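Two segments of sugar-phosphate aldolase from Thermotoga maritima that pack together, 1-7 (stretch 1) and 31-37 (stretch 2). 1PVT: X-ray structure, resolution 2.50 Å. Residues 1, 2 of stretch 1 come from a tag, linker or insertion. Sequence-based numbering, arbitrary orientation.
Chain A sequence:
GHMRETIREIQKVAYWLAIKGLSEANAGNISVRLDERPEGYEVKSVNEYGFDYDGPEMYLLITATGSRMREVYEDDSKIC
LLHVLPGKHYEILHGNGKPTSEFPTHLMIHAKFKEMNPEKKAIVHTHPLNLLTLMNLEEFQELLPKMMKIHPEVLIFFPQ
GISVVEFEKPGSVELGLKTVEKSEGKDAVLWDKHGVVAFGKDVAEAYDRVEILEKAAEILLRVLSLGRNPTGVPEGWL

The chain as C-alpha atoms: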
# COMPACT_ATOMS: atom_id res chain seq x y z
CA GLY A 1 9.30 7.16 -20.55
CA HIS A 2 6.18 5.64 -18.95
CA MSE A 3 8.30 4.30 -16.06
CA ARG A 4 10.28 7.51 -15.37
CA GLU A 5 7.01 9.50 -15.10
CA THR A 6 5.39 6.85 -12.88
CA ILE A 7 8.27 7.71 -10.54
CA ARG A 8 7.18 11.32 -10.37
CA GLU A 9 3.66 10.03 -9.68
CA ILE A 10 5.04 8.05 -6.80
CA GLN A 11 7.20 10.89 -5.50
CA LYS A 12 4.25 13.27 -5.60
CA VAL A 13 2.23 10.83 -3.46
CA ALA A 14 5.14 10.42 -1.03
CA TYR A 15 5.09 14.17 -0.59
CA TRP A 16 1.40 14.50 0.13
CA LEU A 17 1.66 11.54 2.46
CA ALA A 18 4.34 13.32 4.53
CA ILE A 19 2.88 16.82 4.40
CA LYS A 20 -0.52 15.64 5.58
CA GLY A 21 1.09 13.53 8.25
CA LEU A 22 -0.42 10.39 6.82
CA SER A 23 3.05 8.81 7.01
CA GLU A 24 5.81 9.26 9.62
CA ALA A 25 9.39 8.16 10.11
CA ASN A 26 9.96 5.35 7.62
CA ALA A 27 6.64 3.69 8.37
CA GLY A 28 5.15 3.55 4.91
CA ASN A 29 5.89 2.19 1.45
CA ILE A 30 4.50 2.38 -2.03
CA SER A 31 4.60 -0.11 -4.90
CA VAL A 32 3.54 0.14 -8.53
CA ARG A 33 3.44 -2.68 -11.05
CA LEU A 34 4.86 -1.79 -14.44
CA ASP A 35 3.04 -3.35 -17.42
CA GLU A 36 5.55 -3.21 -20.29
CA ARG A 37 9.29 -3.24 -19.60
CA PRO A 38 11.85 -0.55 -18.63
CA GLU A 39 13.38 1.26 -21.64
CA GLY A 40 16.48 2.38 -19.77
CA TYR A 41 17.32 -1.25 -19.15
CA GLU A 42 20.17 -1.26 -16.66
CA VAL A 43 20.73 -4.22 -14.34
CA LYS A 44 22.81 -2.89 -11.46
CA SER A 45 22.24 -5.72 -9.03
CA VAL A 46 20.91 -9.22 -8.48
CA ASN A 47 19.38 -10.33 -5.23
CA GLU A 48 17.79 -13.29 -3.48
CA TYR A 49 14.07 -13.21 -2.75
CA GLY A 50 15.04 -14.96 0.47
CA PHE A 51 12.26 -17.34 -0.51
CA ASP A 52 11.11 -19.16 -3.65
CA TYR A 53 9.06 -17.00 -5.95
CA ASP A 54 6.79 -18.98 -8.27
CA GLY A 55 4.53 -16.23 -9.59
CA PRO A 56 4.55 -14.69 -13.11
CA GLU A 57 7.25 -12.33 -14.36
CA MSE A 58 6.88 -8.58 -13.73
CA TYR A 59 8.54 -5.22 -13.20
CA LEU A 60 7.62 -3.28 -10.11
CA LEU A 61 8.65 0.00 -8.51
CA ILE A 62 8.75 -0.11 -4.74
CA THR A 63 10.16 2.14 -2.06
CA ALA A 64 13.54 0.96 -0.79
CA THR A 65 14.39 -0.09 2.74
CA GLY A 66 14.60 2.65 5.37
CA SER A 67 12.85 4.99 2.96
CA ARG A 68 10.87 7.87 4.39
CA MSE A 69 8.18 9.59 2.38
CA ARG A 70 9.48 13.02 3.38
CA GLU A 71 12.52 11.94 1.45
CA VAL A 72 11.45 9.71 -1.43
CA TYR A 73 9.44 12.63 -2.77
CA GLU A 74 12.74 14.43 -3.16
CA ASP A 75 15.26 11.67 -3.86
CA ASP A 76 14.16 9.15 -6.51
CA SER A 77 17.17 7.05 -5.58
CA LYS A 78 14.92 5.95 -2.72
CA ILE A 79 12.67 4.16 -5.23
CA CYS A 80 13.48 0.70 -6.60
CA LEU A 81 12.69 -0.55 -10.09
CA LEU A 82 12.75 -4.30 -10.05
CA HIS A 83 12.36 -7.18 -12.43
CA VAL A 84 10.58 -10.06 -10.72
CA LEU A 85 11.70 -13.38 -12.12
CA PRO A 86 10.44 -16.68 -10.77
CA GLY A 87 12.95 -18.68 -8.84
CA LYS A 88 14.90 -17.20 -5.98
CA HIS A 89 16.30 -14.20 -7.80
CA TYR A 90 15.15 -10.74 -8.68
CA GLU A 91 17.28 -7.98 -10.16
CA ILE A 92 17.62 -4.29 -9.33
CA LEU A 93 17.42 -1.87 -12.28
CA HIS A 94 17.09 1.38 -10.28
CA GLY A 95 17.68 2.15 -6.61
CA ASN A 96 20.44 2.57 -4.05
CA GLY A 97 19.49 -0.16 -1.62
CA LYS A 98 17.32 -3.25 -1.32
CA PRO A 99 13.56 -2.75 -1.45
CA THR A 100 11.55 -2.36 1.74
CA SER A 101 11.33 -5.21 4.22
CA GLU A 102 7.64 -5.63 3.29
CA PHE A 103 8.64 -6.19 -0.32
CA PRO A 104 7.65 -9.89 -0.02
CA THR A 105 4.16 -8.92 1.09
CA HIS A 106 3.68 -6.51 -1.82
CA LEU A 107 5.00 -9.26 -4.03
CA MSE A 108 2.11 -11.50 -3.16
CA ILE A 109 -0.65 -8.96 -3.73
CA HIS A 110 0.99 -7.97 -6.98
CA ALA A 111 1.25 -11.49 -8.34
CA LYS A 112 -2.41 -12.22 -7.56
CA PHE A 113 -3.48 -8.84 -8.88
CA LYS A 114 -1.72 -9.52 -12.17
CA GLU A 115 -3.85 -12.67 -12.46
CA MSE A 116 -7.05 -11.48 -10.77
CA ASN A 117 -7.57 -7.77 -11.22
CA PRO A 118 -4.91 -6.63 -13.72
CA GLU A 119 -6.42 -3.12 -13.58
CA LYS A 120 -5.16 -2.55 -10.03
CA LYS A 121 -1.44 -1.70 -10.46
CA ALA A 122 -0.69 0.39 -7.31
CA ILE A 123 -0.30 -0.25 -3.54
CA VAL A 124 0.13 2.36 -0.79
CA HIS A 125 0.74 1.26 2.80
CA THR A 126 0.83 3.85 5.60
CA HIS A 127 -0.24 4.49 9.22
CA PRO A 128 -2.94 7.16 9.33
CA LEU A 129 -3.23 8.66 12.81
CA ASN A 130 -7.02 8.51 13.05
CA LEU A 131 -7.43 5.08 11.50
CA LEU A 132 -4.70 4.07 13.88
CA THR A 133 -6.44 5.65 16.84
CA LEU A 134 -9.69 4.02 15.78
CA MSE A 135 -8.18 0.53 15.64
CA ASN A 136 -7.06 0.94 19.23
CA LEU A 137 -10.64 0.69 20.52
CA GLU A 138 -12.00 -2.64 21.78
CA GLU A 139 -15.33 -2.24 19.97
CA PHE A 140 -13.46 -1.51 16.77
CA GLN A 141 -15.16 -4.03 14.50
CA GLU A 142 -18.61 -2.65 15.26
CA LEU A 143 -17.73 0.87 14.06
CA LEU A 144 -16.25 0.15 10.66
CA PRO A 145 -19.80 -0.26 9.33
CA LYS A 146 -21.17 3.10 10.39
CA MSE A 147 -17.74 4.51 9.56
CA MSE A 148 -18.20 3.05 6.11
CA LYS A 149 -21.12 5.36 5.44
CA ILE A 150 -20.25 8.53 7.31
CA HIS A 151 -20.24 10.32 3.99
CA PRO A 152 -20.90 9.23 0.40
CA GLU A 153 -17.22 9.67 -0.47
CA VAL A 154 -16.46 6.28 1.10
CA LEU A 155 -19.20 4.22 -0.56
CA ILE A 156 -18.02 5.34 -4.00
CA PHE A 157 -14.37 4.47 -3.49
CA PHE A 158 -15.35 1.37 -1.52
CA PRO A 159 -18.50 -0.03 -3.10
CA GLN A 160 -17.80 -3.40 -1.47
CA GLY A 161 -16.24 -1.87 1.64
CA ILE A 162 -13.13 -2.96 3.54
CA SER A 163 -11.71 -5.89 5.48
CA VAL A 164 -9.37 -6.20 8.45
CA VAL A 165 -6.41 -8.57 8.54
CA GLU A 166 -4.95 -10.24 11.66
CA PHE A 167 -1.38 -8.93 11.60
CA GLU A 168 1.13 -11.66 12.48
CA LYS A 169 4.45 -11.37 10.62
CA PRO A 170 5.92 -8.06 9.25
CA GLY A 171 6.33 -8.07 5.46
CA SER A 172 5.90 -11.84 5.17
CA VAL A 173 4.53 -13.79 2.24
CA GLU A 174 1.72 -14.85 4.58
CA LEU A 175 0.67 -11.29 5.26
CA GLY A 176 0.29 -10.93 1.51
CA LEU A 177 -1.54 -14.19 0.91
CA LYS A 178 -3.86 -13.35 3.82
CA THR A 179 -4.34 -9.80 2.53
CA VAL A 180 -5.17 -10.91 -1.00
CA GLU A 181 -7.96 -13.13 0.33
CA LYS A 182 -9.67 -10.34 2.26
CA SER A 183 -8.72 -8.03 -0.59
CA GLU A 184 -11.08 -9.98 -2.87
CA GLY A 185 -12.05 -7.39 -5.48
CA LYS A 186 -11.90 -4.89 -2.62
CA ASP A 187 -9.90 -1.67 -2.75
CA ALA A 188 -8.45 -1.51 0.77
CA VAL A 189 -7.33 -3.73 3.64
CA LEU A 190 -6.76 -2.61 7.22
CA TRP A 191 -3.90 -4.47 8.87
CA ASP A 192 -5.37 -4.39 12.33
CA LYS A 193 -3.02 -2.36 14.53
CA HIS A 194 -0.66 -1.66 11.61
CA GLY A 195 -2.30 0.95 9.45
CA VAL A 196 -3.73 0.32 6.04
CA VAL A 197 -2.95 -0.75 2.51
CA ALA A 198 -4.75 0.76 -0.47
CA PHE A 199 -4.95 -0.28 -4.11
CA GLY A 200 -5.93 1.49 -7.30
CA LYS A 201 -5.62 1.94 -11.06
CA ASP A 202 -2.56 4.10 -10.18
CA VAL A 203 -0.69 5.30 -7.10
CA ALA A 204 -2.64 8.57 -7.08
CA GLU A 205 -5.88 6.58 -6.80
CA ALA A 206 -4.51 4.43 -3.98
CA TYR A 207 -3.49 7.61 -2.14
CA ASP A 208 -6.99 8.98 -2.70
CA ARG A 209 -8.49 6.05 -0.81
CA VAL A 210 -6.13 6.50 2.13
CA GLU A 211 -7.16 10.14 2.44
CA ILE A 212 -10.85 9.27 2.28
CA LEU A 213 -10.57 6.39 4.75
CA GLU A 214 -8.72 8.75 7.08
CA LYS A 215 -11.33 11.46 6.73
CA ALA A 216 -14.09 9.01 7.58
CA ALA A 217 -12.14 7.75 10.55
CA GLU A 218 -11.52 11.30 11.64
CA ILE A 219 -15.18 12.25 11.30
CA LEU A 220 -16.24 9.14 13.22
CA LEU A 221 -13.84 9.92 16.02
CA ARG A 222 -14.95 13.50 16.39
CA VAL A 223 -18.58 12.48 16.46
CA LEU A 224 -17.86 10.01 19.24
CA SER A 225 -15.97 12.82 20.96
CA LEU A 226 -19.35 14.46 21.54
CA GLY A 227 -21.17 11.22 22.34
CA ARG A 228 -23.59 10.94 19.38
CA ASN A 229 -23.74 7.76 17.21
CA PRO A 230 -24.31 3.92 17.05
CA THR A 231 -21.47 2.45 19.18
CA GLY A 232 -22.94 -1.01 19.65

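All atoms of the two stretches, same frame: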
# COMPACT_ATOMS: atom_id res chain seq x y z
N GLY A 1 8.67 8.15 -21.46
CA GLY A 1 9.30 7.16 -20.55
C GLY A 1 8.35 6.71 -19.45
O GLY A 1 8.63 6.89 -18.27
N HIS A 2 7.22 6.13 -19.86
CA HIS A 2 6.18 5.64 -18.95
C HIS A 2 6.66 5.34 -17.52
O HIS A 2 6.01 5.74 -16.55
CB HIS A 2 5.51 4.39 -19.54
CG HIS A 2 4.43 3.80 -18.68
ND1 HIS A 2 3.27 4.48 -18.36
CD2 HIS A 2 4.33 2.59 -18.07
CE1 HIS A 2 2.51 3.72 -17.58
NE2 HIS A 2 3.13 2.57 -17.40
N MSE A 3 7.78 4.64 -17.38
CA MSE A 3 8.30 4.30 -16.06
C MSE A 3 8.88 5.51 -15.30
O MSE A 3 8.60 5.68 -14.11
CB MSE A 3 9.35 3.19 -16.18
CG MSE A 3 10.12 2.87 -14.89
SE MSE A 3 11.69 4.00 -14.63
CE MSE A 3 12.43 3.15 -13.07
N ARG A 4 9.66 6.34 -15.98
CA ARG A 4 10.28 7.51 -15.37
C ARG A 4 9.28 8.56 -14.88
O ARG A 4 9.58 9.36 -13.99
CB ARG A 4 11.25 8.14 -16.37
CG ARG A 4 12.13 7.12 -17.08
CD ARG A 4 12.64 7.70 -18.40
NE ARG A 4 13.33 8.97 -18.18
CZ ARG A 4 13.49 9.91 -19.11
NH1 ARG A 4 13.01 9.72 -20.34
NH2 ARG A 4 14.12 11.03 -18.81
N GLU A 5 8.09 8.57 -15.47
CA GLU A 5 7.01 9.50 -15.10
C GLU A 5 6.28 8.90 -13.89
O GLU A 5 5.93 9.61 -12.95
CB GLU A 5 6.03 9.67 -16.28
CG GLU A 5 4.76 10.47 -15.95
CD GLU A 5 3.75 10.53 -17.12
OE1 GLU A 5 4.08 11.13 -18.17
OE2 GLU A 5 2.63 9.98 -16.99
N THR A 6 6.05 7.59 -13.95
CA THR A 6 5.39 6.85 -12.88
C THR A 6 6.09 7.23 -11.58
O THR A 6 5.44 7.42 -10.53
CB THR A 6 5.50 5.33 -13.13
OG1 THR A 6 4.65 4.95 -14.21
CG2 THR A 6 5.11 4.55 -11.90
N ILE A 7 7.41 7.34 -11.66
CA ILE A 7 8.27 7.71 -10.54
C ILE A 7 7.82 9.02 -9.93
O ILE A 7 7.68 9.14 -8.72
CB ILE A 7 9.72 7.90 -10.97
CG1 ILE A 7 10.23 6.64 -11.66
CG2 ILE A 7 10.57 8.27 -9.78
CD1 ILE A 7 9.92 5.38 -10.92
N SER A 31 4.17 0.85 -3.88
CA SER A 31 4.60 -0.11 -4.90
C SER A 31 3.68 -0.04 -6.12
O SER A 31 2.44 -0.09 -6.01
CB SER A 31 4.63 -1.54 -4.35
OG SER A 31 3.31 -2.03 -4.08
N VAL A 32 4.30 0.07 -7.29
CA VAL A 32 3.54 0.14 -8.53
C VAL A 32 4.05 -0.94 -9.48
O VAL A 32 5.26 -1.15 -9.62
CB VAL A 32 3.68 1.53 -9.22
CG1 VAL A 32 2.68 1.66 -10.38
CG2 VAL A 32 3.47 2.64 -8.20
N ARG A 33 3.11 -1.62 -10.12
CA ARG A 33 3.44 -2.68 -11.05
C ARG A 33 3.50 -2.14 -12.46
O ARG A 33 2.52 -1.60 -12.98
CB ARG A 33 2.39 -3.79 -10.94
CG ARG A 33 2.59 -4.95 -11.88
CD ARG A 33 1.88 -6.19 -11.36
NE ARG A 33 0.51 -5.90 -10.91
CZ ARG A 33 -0.54 -5.77 -11.70
NH1 ARG A 33 -0.41 -5.89 -13.02
NH2 ARG A 33 -1.73 -5.53 -11.18
N LEU A 34 4.67 -2.25 -13.08
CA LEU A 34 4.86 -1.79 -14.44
C LEU A 34 4.34 -2.88 -15.39
O LEU A 34 4.58 -4.07 -15.19
CB LEU A 34 6.34 -1.53 -14.71
CG LEU A 34 6.84 -0.09 -14.58
CD1 LEU A 34 5.85 0.75 -13.80
CD2 LEU A 34 8.22 -0.09 -13.92
N ASP A 35 3.62 -2.45 -16.43
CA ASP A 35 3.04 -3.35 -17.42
C ASP A 35 4.06 -3.84 -18.46
O ASP A 35 4.38 -5.03 -18.54
CB ASP A 35 1.89 -2.63 -18.13
CG ASP A 35 2.17 -1.15 -18.32
OD1 ASP A 35 2.30 -0.41 -17.31
OD2 ASP A 35 2.29 -0.71 -19.49
N GLU A 36 4.57 -2.90 -19.25
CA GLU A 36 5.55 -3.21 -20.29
C GLU A 36 6.87 -3.60 -19.65
O GLU A 36 6.91 -4.45 -18.75
CB GLU A 36 5.74 -1.98 -21.17
CG GLU A 36 4.43 -1.27 -21.46
CD GLU A 36 4.63 0.14 -21.96
OE1 GLU A 36 5.08 0.29 -23.12
OE2 GLU A 36 4.34 1.09 -21.20
N ARG A 37 7.95 -2.99 -20.12
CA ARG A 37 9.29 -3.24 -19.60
C ARG A 37 10.08 -1.96 -19.69
O ARG A 37 9.89 -1.16 -20.60
CB ARG A 37 9.99 -4.33 -20.41
CG ARG A 37 9.17 -5.58 -20.56
CD ARG A 37 10.04 -6.77 -20.87
NE ARG A 37 9.26 -8.01 -20.82
CZ ARG A 37 9.80 -9.22 -20.94
NH1 ARG A 37 11.10 -9.34 -21.12
NH2 ARG A 37 9.03 -10.30 -20.89

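The contact is a small one, 276 Å² summed over both sides, made where the first turns of a helix lie beside a strand and the loop that follows it. Helix and strand run nearly antiparallel, at 167°, with axes 10.3 Å apart at closest approach. That spacing leaves room for one layer of side chains between the two backbones, and a walk along stretch 2 shows how the layer is filled.

Ser31 takes no part. It lies beyond the reach of stretch 1, and its hydroxyl is satisfied by a hydrogen bond elsewhere in the structure. The contact begins at Val32, whose CA-to-CB bond points toward the helix. With chi1 in the t well, Val32 CG1 comes to 4.1 Å from Thr6 CG2, methyl against methyl. A short beta-branched residue suits a strand position at this distance, because it offers a compact apolar surface without needing to extend.

Thr6 is the matching half of the arrangement. Its CA-to-CB bond also points toward the other stretch, and its CG2 packs on Val32 CG1. Thr6 OG1 donates a hydrogen bond to His2 O at 2.8 Å, back along its own helix. The same carbonyl accepts the backbone bond from Thr6 N, at 3.2 Å. The hydroxyl is thus satisfied within the helix, and a polar residue can sit buried beside valine and leucine.

Arg33 follows the alternation of a strand and points away, leaving the interface to its neighbours. Leu34 then covers more of the contact than any other residue of stretch 2. Its CA-to-CB bond points sideways, but the end of the side chain swings nearer, with chi1 at -97° and chi2 at 17°, both between the usual wells. Its two methyls reach different helix residues: Leu34 CD2 lies 3.6 Å from Met3 CG, and Leu34 CD1 lies 4.3 Å from Thr6 CG2. A branched tip lets one leucine bridge two positions three residues apart on the helix. Met3, present as selenomethionine, gives the contact its CG, while the end of its side chain leads away from stretch 2.

Past the leucine the chemistry turns polar, as befits exposed positions. The CA-to-CB bond of His2 points toward stretch 2, and Asp35, which starts sideways, brings its carboxylate to the imidazole. His2 NE2 donates to Asp35 OD1 at 3.1 Å; the N-H...acceptor angle of 134° makes this a weak hydrogen bond. Glu36 points toward the helix as well, and its OE2 comes to 3.5 Å from His2 CD2, an oblique approach to the ring. Because His2 belongs to the tag, this polar margin cannot be read as a feature of the natural sequence. Arg37 points away and ends the walk.

The rule to draw is simple: apolar packing of Val32 against Thr6, and of Leu34 against Thr6 and the CG methylene of Met3, with a weak polar link at the exposed end.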